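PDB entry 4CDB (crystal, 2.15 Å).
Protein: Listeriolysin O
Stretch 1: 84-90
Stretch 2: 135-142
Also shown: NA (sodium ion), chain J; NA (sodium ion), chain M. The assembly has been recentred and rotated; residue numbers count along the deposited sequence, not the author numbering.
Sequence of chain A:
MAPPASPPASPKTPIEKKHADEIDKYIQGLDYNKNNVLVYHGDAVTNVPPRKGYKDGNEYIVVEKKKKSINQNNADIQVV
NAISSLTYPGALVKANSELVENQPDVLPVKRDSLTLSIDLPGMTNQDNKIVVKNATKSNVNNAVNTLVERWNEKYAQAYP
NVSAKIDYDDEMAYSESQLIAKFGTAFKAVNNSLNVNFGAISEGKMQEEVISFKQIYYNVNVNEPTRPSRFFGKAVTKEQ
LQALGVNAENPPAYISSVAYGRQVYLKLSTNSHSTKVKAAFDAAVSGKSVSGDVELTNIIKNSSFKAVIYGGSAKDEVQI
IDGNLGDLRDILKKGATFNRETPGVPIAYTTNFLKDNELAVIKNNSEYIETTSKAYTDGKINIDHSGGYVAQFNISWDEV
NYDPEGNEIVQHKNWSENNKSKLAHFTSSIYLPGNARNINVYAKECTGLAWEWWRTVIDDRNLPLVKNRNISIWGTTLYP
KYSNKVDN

Stretch 1, residues 84-90: SSLTYPG
Stretch 2 (135-142) ATKSNVNN

No hydrogen bond joins these two stretches; instead, two sodium ions bridge them. NA of chain J lies 2.6 Å from S85 O and also binds the side-chain amide of N141; NA of chain M lies 2.6 Å from Y88 OH, 2.9 Å from A135 O and 3.0 Å from the oxygen of water 1. The oxygens of S85, Y88 and A135 suit this hard cation.

Stretch 1 ends a 3-10 segment at L86, closed by the backbone hydrogen bond T87 N to S84 O (2.9 Å), then extends through T87 (-93/113), Y88 (-149/149) and P89 (-60/135). G90, at 92/-8, adopts angles at which a CB would jam against the preceding carbonyl oxygen. In stretch 2, T136 caps the helix beginning at K137: its hydroxyl suits the N-cap, OG1 accepting the otherwise free N139 N at 3.3 Å, and the backbone hydrogen bond V140 N to T136 O follows at 3.0 Å.

The register rises in both stretches: Y88 CA lies 6.7 Å from K137 CA, and P89 CA 7.1 Å from V140 CA. Y88 (chi1 p, chi2 -86°) points toward the helix and offers a broad ring face to K137, whose CA sits 3.8 Å from the ring centroid of Y88, a CH-pi contact. K137 (t, t, m, t) runs its aliphatic chain onward, bringing NZ 3.6 Å from L86 CD2. V140 (t) sets CG1 4.0 Å from Y88 CD2 and 3.8 Å from P89 CD, apolar contacts suited to a compact branched side chain.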

ATOM      1  N   SER A  84       4.680 -20.979   6.780  1.00 36.22           N
ATOM      2  CA  SER A  84       5.369 -20.272   7.857  1.00 39.19           C
ATOM      3  C   SER A  84       6.171 -21.213   8.751  1.00 37.44           C
ATOM      4  O   SER A  84       7.174 -20.815   9.339  1.00 40.24           O
ATOM      5  CB  SER A  84       4.368 -19.487   8.706  1.00 44.42           C
ATOM      6  OG  SER A  84       3.497 -20.364   9.398  1.00 50.54           O
ATOM      7  N   SER A  85       5.726 -22.461   8.846  1.00 39.08           N
ATOM      8  CA  SER A  85       6.382 -23.457   9.690  1.00 40.85           C
ATOM      9  C   SER A  85       7.788 -23.801   9.200  1.00 46.05           C
ATOM     10  O   SER A  85       8.602 -24.338   9.950  1.00 46.64           O
ATOM     11  CB  SER A  85       5.532 -24.726   9.778  1.00 45.30           C
ATOM     12  OG  SER A  85       5.248 -25.234   8.487  1.00 49.19           O
ATOM     13  N   LEU A  86       8.070 -23.490   7.940  1.00 42.70           N
ATOM     14  CA  LEU A  86       9.395 -23.726   7.376  1.00 36.30           C
ATOM     15  C   LEU A  86      10.375 -22.648   7.834  1.00 35.21           C
ATOM     16  O   LEU A  86      11.594 -22.815   7.738  1.00 32.45           O
ATOM     17  CB  LEU A  86       9.327 -23.770   5.847  1.00 37.49           C
ATOM     18  CG  LEU A  86       8.339 -24.773   5.246  1.00 41.91           C
ATOM     19  CD1 LEU A  86       8.473 -24.809   3.734  1.00 44.18           C
ATOM     20  CD2 LEU A  86       8.545 -26.159   5.834  1.00 43.33           C
ATOM     21  N   THR A  87       9.834 -21.547   8.344  1.00 34.40           N
ATOM     22  CA  THR A  87      10.648 -20.434   8.817  1.00 35.73           C
ATOM     23  C   THR A  87      10.934 -20.558  10.311  1.00 37.33           C
ATOM     24  O   THR A  87      10.025 -20.453  11.136  1.00 38.86           O
ATOM     25  CB  THR A  87       9.949 -19.090   8.556  1.00 38.97           C
ATOM     26  OG1 THR A  87       9.799 -18.894   7.143  1.00 42.63           O
ATOM     27  CG2 THR A  87      10.754 -17.946   9.145  1.00 34.75           C
ATOM     28  N   TYR A  88      12.201 -20.777  10.648  1.00 37.46           N
ATOM     29  CA  TYR A  88      12.630 -20.894  12.036  1.00 31.88           C
ATOM     30  C   TYR A  88      14.063 -20.386  12.199  1.00 28.40           C
ATOM     31  O   TYR A  88      14.865 -20.480  11.267  1.00 33.68           O
ATOM     32  CB  TYR A  88      12.504 -22.341  12.521  1.00 29.21           C
ATOM     33  CG  TYR A  88      13.373 -23.330  11.778  1.00 34.11           C
ATOM     34  CD1 TYR A  88      12.933 -23.924  10.603  1.00 34.15           C
ATOM     35  CD2 TYR A  88      14.630 -23.675  12.258  1.00 30.58           C
ATOM     36  CE1 TYR A  88      13.721 -24.829   9.923  1.00 35.89           C
ATOM     37  CE2 TYR A  88      15.425 -24.578  11.584  1.00 38.19           C
ATOM     38  CZ  TYR A  88      14.967 -25.153  10.418  1.00 41.18           C
ATOM     39  OH  TYR A  88      15.760 -26.055   9.746  1.00 38.72           O
ATOM     40  N   PRO A  89      14.383 -19.836  13.385  1.00 28.54           N
ATOM     41  CA  PRO A  89      15.705 -19.259  13.655  1.00 30.69           C
ATOM     42  C   PRO A  89      16.827 -20.281  13.504  1.00 29.12           C
ATOM     43  O   PRO A  89      16.700 -21.403  13.997  1.00 24.69           O
ATOM     44  CB  PRO A  89      15.608 -18.834  15.125  1.00 28.51           C
ATOM     45  CG  PRO A  89      14.159 -18.675  15.386  1.00 33.01           C
ATOM     46  CD  PRO A  89      13.484 -19.713  14.545  1.00 31.16           C
ATOM     47  N   GLY A  90      17.906 -19.891  12.830  1.00 29.60           N
ATOM     48  CA  GLY A  90      19.072 -20.745  12.687  1.00 30.09           C
ATOM     49  C   GLY A  90      19.069 -21.611  11.441  1.00 31.51           C
ATOM     50  O   GLY A  90      20.061 -22.274  11.134  1.00 36.19           O
ATOM     51  N   ALA A 135      20.374 -28.390  15.982  1.00 46.09           N
ATOM     52  CA  ALA A 135      19.468 -27.358  15.486  1.00 46.73           C
ATOM     53  C   ALA A 135      18.582 -27.796  14.319  1.00 47.72           C
ATOM     54  O   ALA A 135      18.668 -27.239  13.224  1.00 52.36           O
ATOM     55  CB  ALA A 135      20.255 -26.112  15.111  1.00 45.69           C
ATOM     56  N   THR A 136      17.727 -28.786  14.555  1.00 44.24           N
ATOM     57  CA  THR A 136      16.712 -29.152  13.574  1.00 44.31           C
ATOM     58  C   THR A 136      15.504 -28.236  13.736  1.00 40.44           C
ATOM     59  O   THR A 136      15.443 -27.450  14.683  1.00 39.91           O
ATOM     60  CB  THR A 136      16.258 -30.613  13.742  1.00 47.31           C
ATOM     61  OG1 THR A 136      15.749 -30.806  15.068  1.00 47.94           O
ATOM     62  CG2 THR A 136      17.420 -31.568  13.502  1.00 48.51           C
ATOM     63  N   LYS A 137      14.550 -28.334  12.816  1.00 39.78           N
ATOM     64  CA  LYS A 137      13.331 -27.536  12.900  1.00 43.11           C
ATOM     65  C   LYS A 137      12.556 -27.845  14.179  1.00 44.65           C
ATOM     66  O   LYS A 137      12.096 -26.936  14.870  1.00 41.69           O
ATOM     67  CB  LYS A 137      12.440 -27.777  11.680  1.00 37.54           C
ATOM     68  CG  LYS A 137      11.147 -26.971  11.690  1.00 39.26           C
ATOM     69  CD  LYS A 137      10.102 -27.579  10.765  1.00 46.11           C
ATOM     70  CE  LYS A 137      10.629 -27.729   9.348  1.00 54.58           C
ATOM     71  NZ  LYS A 137       9.648 -28.408   8.456  1.00 62.48           N
ATOM     72  N   SER A 138      12.420 -29.131  14.486  1.00 42.45           N
ATOM     73  CA  SER A 138      11.679 -29.569  15.666  1.00 46.09           C
ATOM     74  C   SER A 138      12.335 -29.093  16.957  1.00 45.68           C
ATOM     75  O   SER A 138      11.663 -28.608  17.863  1.00 44.40           O
ATOM     76  CB  SER A 138      11.548 -31.094  15.681  1.00 49.62           C
ATOM     77  OG  SER A 138      10.871 -31.560  14.526  1.00 57.34           O
ATOM     78  N   ASN A 139      13.654 -29.232  17.033  1.00 38.24           N
ATOM     79  CA  ASN A 139      14.389 -28.838  18.229  1.00 42.50           C
ATOM     80  C   ASN A 139      14.405 -27.329  18.462  1.00 39.44           C
ATOM     81  O   ASN A 139      14.300 -26.869  19.598  1.00 36.35           O
ATOM     82  CB  ASN A 139      15.816 -29.392  18.201  1.00 44.96           C
ATOM     83  CG  ASN A 139      15.862 -30.896  18.394  1.00 53.58           C
ATOM     84  OD1 ASN A 139      14.990 -31.477  19.041  1.00 56.16           O
ATOM     85  ND2 ASN A 139      16.885 -31.532  17.837  1.00 52.07           N
ATOM     86  N   VAL A 140      14.543 -26.561  17.386  1.00 34.49           N
ATOM     87  CA  VAL A 140      14.537 -25.106  17.493  1.00 34.73           C
ATOM     88  C   VAL A 140      13.168 -24.598  17.946  1.00 33.60           C
ATOM     89  O   VAL A 140      13.073 -23.776  18.855  1.00 34.64           O
ATOM     90  CB  VAL A 140      14.956 -24.430  16.166  1.00 31.18           C
ATOM     91  CG1 VAL A 140      14.558 -22.961  16.156  1.00 27.01           C
ATOM     92  CG2 VAL A 140      16.455 -24.575  15.951  1.00 26.91           C
ATOM     93  N   ASN A 141      12.111 -25.108  17.320  1.00 32.34           N
ATOM     94  CA  ASN A 141      10.750 -24.704  17.665  1.00 36.37           C
ATOM     95  C   ASN A 141      10.353 -25.064  19.095  1.00 42.58           C
ATOM     96  O   ASN A 141       9.608 -24.331  19.742  1.00 43.77           O
ATOM     97  CB  ASN A 141       9.739 -25.281  16.674  1.00 40.33           C
ATOM     98  CG  ASN A 141       9.784 -24.588  15.326  1.00 50.71           C
ATOM     99  OD1 ASN A 141      10.221 -23.441  15.218  1.00 55.39           O
ATOM    100  ND2 ASN A 141       9.322 -25.278  14.290  1.00 52.25           N
ATOM    101  N   ASN A 142      10.841 -26.197  19.587  1.00 42.18           N
ATOM    102  CA  ASN A 142      10.604 -26.561  20.977  1.00 51.96           C
ATOM    103  C   ASN A 142      11.374 -25.630  21.911  1.00 48.64           C
ATOM    104  O   ASN A 142      10.901 -25.296  22.998  1.00 43.02           O
ATOM    105  CB  ASN A 142      10.965 -28.028  21.238  1.00 58.85           C
ATOM    106  CG  ASN A 142       9.935 -28.988  20.675  1.00 68.83           C
ATOM    107  OD1 ASN A 142       8.922 -29.275  21.314  1.00 77.80           O
ATOM    108  ND2 ASN A 142      10.188 -29.492  19.472  1.00 68.84           N
TER
HETATM  109 NA    NA J1535       8.645 -23.577  12.414  1.00 81.55          NA
HETATM  110 NA    NA M1538      17.987 -27.135  10.417  1.00 79.48          NA
HETATM  111  O   HOH W   1      19.366 -26.242   7.950  1.00 77.68           O